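Local coordinates for sensor protein DivL (Caulobacter crescentus, PDB 4Q20) that is required for cell division and growth, acting as a histidine-kinase-like signalling protein that phosphorylates the cell-cycle regulator CtrA, at residues A[61-65]-A[78-82]; A[176-180]-A[191-195]. All blocks are in the same frame, centred on the assembly; numbering follows the deposited sequence.

Contact 1 and contact 2 sit in the two working parts of a histidine kinase, helical bundle and ATPase domain. Contact 1 (61-65 with 78-82) joins helices 26-66 and 73-103 of the HisKA region, next to the second subunit. Contact 2 (176-180 with 191-195) pairs the hairpin strands inside the mixed sheet of the GHKL-type domain. Their centres lie 29 Å apart and their nearest atoms about 17 Å, so they do not touch, and along the chain the first closes before the second opens. Tyr49, the residue that becomes autophosphorylated, unmodified in this model, is on helix 26-66, the same helix as 61-65. One contact is side-chain packing, the other mainly backbone hydrogen bonding.

Contact 1: residues A[61-65]-A[78-82]; sequences YSELL and HVAAV
Tyr61 and His78 both carry CG anti to their own carbonyl carbon (chi1 -77° for Tyr61), which sends each ring toward the facing helix. The two rings meet obliquely, with centroids 5.7 Å apart and planes at 42°. Each ring has a methyl group over a face. Ala81 CB sits 3.7 Å from the centroid of the Tyr61 ring, a CH-pi contact displaced toward the CD2 and CE2 rim. Leu64 CD1 covers a face of His78, 4.0 Å from the imidazole centroid and nearest NE2, while Leu64 CB lies near CD2 of that ring.

On the inner side the packing is mainly aliphatic. Val82 CG2 comes within 3.6 Å of Tyr61 CB, and also approaches Ser62 N. Further along, Leu65 straddles Val79 CG2 with both methyls; its CD2 is 3.6 Å away. The polar end of Ser62 turns back to its own helix, where its hydroxyl is held by Ile58 O, with Ile59 O a second partner, and Val82 also packs on Ser62 of the second subunit. With segment axes 8.8 Å apart at 148°, this is the antiparallel helical hairpin of a HisKA dimerisation domain, where two such hairpins form a four-helix bundle.

Contact 2: residues A[176-180]-A[191-195]; sequences RVTLS and DVSDT
Thr178 and Ser193 exchange backbone hydrogen bonds as an antiparallel hydrogen-bonded pair, with Thr178 N to Ser193 O at 2.8 Å and Ser193 N returning to Thr178 O. Ser180 and Asp191 repeat the exchange, Asp191 N reaching Ser180 O at 2.8 Å. Of the non-hydrogen-bonded pairs, Leu179-Val192 lies between them and Val177-Asp194 beyond Thr178-Ser193; both add CA-H...O contacts, such as Val192 CA to Thr178 O at 3.2 Å.

Just past the end of strand 187-194 a side chain takes over as acceptor. Thr195 OG1 stands between its backbone N and carbonyl carbon (chi1 68°), where it receives Arg176 N at 2.8 Å in a nearly straight bond of 169°, while Thr195 N donates to Arg176 O.

The valine contact lies on the face toward helix 153-170: Val177 CG1 meets Val192 CG1 at 4.2 Å. On the other face Ser180 OG lies 3.3 Å from Asp191 CB, and the Asp191 carboxylate is gripped through OD1 by Arg189 and Thr250. The hairpin therefore gets its cohesion chiefly from main-chain bonds, leaving Val177, Leu179 and Val192 to pack on helix 153-170 in this GHKL alpha/beta sandwich, with Asp194 on the same face, and Thr178, Ser180, Asp191 and Ser193 on the other.

Contact 1: residues A[61-65]-A[78-82]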
loop_
_atom_site.group_PDB
_atom_site.type_symbol
_atom_site.label_atom_id
_atom_site.label_comp_id
_atom_site.label_asym_id
_atom_site.label_seq_id
_atom_site.Cartn_x
_atom_site.Cartn_y
_atom_site.Cartn_z
ATOM N N TYR A 61 -14.888 7.731 -2.303
ATOM C CA TYR A 61 -16.041 6.994 -2.815
ATOM C C TYR A 61 -16.700 6.044 -1.799
ATOM O O TYR A 61 -17.924 5.923 -1.852
ATOM C CB TYR A 61 -15.686 6.243 -4.073
ATOM C CG TYR A 61 -15.614 7.137 -5.287
ATOM C CD1 TYR A 61 -16.762 7.723 -5.813
ATOM C CD2 TYR A 61 -14.397 7.416 -5.900
ATOM C CE1 TYR A 61 -16.705 8.540 -6.933
ATOM C CE2 TYR A 61 -14.327 8.246 -7.014
ATOM C CZ TYR A 61 -15.489 8.792 -7.537
ATOM O OH TYR A 61 -15.475 9.604 -8.641
ATOM N N SER A 62 -15.937 5.384 -0.888
ATOM C CA SER A 62 -16.579 4.515 0.142
ATOM C C SER A 62 -17.414 5.370 1.127
ATOM O O SER A 62 -18.480 4.909 1.542
ATOM C CB SER A 62 -15.576 3.625 0.883
ATOM O OG SER A 62 -14.590 4.384 1.571
ATOM N N GLU A 63 -16.975 6.629 1.437
ATOM C CA GLU A 63 -17.717 7.546 2.312
ATOM C C GLU A 63 -19.072 7.926 1.670
ATOM O O GLU A 63 -20.064 8.073 2.390
ATOM C CB GLU A 63 -16.893 8.805 2.664
ATOM C CG GLU A 63 -15.809 8.545 3.709
ATOM C CD GLU A 63 -14.974 9.726 4.185
ATOM O OE1 GLU A 63 -15.014 10.793 3.530
ATOM O OE2 GLU A 63 -14.251 9.575 5.199
ATOM N N LEU A 64 -19.116 8.036 0.319
ATOM C CA LEU A 64 -20.341 8.330 -0.424
ATOM C C LEU A 64 -21.301 7.150 -0.339
ATOM O O LEU A 64 -22.517 7.349 -0.293
ATOM C CB LEU A 64 -20.045 8.665 -1.897
ATOM C CG LEU A 64 -19.491 10.064 -2.252
ATOM C CD1 LEU A 64 -19.372 10.219 -3.741
ATOM C CD2 LEU A 64 -20.395 11.161 -1.780
ATOM N N LEU A 65 -20.755 5.913 -0.315
ATOM C CA LEU A 65 -21.532 4.679 -0.198
ATOM C C LEU A 65 -22.247 4.612 1.136
ATOM O O LEU A 65 -23.425 4.246 1.174
ATOM C CB LEU A 65 -20.626 3.452 -0.340
ATOM C CG LEU A 65 -20.479 2.841 -1.701
ATOM C CD1 LEU A 65 -19.428 1.766 -1.662
ATOM C CD2 LEU A 65 -21.777 2.259 -2.176
ATOM N N HIS A 78 -20.060 4.248 -7.591
ATOM C CA HIS A 78 -19.230 4.514 -6.438
ATOM C C HIS A 78 -18.459 3.246 -6.055
ATOM O O HIS A 78 -17.251 3.319 -5.837
ATOM C CB HIS A 78 -20.087 5.045 -5.275
ATOM C CG HIS A 78 -20.759 6.363 -5.546
ATOM N ND1 HIS A 78 -20.491 7.113 -6.688
ATOM C CD2 HIS A 78 -21.671 7.032 -4.801
ATOM C CE1 HIS A 78 -21.245 8.199 -6.592
ATOM N NE2 HIS A 78 -21.954 8.203 -5.468
ATOM N N VAL A 79 -19.145 2.089 -6.014
ATOM C CA VAL A 79 -18.547 0.774 -5.725
ATOM C C VAL A 79 -17.442 0.469 -6.758
ATOM O O VAL A 79 -16.321 0.135 -6.379
ATOM C CB VAL A 79 -19.603 -0.362 -5.716
ATOM C CG1 VAL A 79 -18.926 -1.718 -5.609
ATOM C CG2 VAL A 79 -20.606 -0.199 -4.597
ATOM N N ALA A 80 -17.771 0.604 -8.054
ATOM C CA ALA A 80 -16.871 0.359 -9.166
ATOM C C ALA A 80 -15.615 1.220 -9.054
ATOM O O ALA A 80 -14.511 0.729 -9.297
ATOM C CB ALA A 80 -17.591 0.632 -10.470
ATOM N N ALA A 81 -15.767 2.478 -8.613
ATOM C CA ALA A 81 -14.619 3.373 -8.448
ATOM C C ALA A 81 -13.768 2.908 -7.271
ATOM O O ALA A 81 -12.553 2.851 -7.420
ATOM C CB ALA A 81 -15.061 4.810 -8.300
ATOM N N VAL A 82 -14.388 2.439 -6.185
ATOM C CA VAL A 82 -13.692 1.849 -5.027
ATOM C C VAL A 82 -12.910 0.580 -5.448
ATOM O O VAL A 82 -11.730 0.461 -5.140
ATOM C CB VAL A 82 -14.661 1.513 -3.843
ATOM C CG1 VAL A 82 -13.959 0.698 -2.755
ATOM C CG2 VAL A 82 -15.280 2.760 -3.256
#

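Contact 2: residues A[176-180]-A[191-195]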
loop_
_atom_site.group_PDB
_atom_site.type_symbol
_atom_site.label_atom_id
_atom_site.label_comp_id
_atom_site.label_asym_id
_atom_site.label_seq_id
_atom_site.Cartn_x
_atom_site.Cartn_y
_atom_site.Cartn_z
ATOM N N ARG A 176 -11.347 2.708 -28.013
ATOM C CA ARG A 176 -11.109 1.274 -28.165
ATOM C C ARG A 176 -9.678 0.888 -27.784
ATOM O O ARG A 176 -8.719 1.606 -28.097
ATOM C CB ARG A 176 -11.393 0.839 -29.614
ATOM C CG ARG A 176 -11.256 -0.660 -29.886
ATOM C CD ARG A 176 -11.403 -0.951 -31.371
ATOM N NE ARG A 176 -12.290 -2.089 -31.622
ATOM C CZ ARG A 176 -13.615 -2.010 -31.734
ATOM N NH1 ARG A 176 -14.235 -0.844 -31.584
ATOM N NH2 ARG A 176 -14.333 -3.101 -31.958
ATOM N N VAL A 177 -9.554 -0.280 -27.136
ATOM C CA VAL A 177 -8.304 -0.929 -26.739
ATOM C C VAL A 177 -8.319 -2.317 -27.398
ATOM O O VAL A 177 -9.242 -3.099 -27.171
ATOM C CB VAL A 177 -8.091 -0.974 -25.198
ATOM C CG1 VAL A 177 -6.887 -1.830 -24.827
ATOM C CG2 VAL A 177 -7.943 0.432 -24.621
ATOM N N THR A 178 -7.323 -2.600 -28.239
ATOM C CA THR A 178 -7.267 -3.864 -28.963
ATOM C C THR A 178 -6.087 -4.716 -28.527
ATOM O O THR A 178 -4.969 -4.217 -28.433
ATOM C CB THR A 178 -7.204 -3.611 -30.498
ATOM O OG1 THR A 178 -7.995 -2.460 -30.839
ATOM C CG2 THR A 178 -7.634 -4.842 -31.317
ATOM N N LEU A 179 -6.352 -6.008 -28.303
ATOM C CA LEU A 179 -5.393 -7.058 -27.957
ATOM C C LEU A 179 -5.224 -7.957 -29.153
ATOM O O LEU A 179 -6.161 -8.682 -29.489
ATOM C CB LEU A 179 -5.904 -7.900 -26.769
ATOM C CG LEU A 179 -5.830 -7.328 -25.378
ATOM C CD1 LEU A 179 -7.163 -6.695 -24.984
ATOM C CD2 LEU A 179 -5.570 -8.430 -24.398
ATOM N N SER A 180 -4.071 -7.924 -29.805
ATOM C CA SER A 180 -3.845 -8.773 -30.982
ATOM C C SER A 180 -2.552 -9.599 -30.857
ATOM O O SER A 180 -1.680 -9.291 -30.040
ATOM C CB SER A 180 -3.814 -7.935 -32.264
ATOM O OG SER A 180 -2.890 -6.862 -32.182
ATOM N N ASP A 191 0.307 -7.475 -29.453
ATOM C CA ASP A 191 0.112 -6.025 -29.518
ATOM C C ASP A 191 -1.053 -5.568 -28.651
ATOM O O ASP A 191 -2.043 -6.284 -28.512
ATOM C CB ASP A 191 -0.110 -5.550 -30.966
ATOM C CG ASP A 191 0.898 -6.060 -31.980
ATOM O OD1 ASP A 191 1.924 -5.374 -32.184
ATOM O OD2 ASP A 191 0.622 -7.119 -32.627
ATOM N N VAL A 192 -0.924 -4.390 -28.042
ATOM C CA VAL A 192 -1.981 -3.778 -27.236
ATOM C C VAL A 192 -2.079 -2.333 -27.732
ATOM O O VAL A 192 -1.281 -1.458 -27.367
ATOM C CB VAL A 192 -1.824 -3.911 -25.689
ATOM C CG1 VAL A 192 -2.961 -3.191 -24.970
ATOM C CG2 VAL A 192 -1.769 -5.375 -25.263
ATOM N N SER A 193 -3.018 -2.129 -28.651
ATOM C CA SER A 193 -3.276 -0.861 -29.322
ATOM C C SER A 193 -4.380 -0.090 -28.594
ATOM O O SER A 193 -5.275 -0.690 -28.005
ATOM C CB SER A 193 -3.662 -1.125 -30.769
ATOM O OG SER A 193 -4.271 0.018 -31.345
ATOM N N ASP A 194 -4.296 1.235 -28.606
ATOM C CA ASP A 194 -5.311 2.068 -27.974
ATOM C C ASP A 194 -5.582 3.294 -28.826
ATOM O O ASP A 194 -4.680 3.797 -29.494
ATOM C CB ASP A 194 -4.962 2.453 -26.517
ATOM C CG ASP A 194 -3.683 3.250 -26.304
ATOM O OD1 ASP A 194 -3.729 4.506 -26.461
ATOM O OD2 ASP A 194 -2.646 2.631 -25.878
ATOM N N THR A 195 -6.842 3.762 -28.806
ATOM C CA THR A 195 -7.272 4.930 -29.578
ATOM C C THR A 195 -7.229 6.169 -28.673
ATOM O O THR A 195 -7.950 7.148 -28.901
ATOM C CB THR A 195 -8.665 4.687 -30.210
ATOM O OG1 THR A 195 -9.657 4.615 -29.179
ATOM C CG2 THR A 195 -8.707 3.440 -31.089
#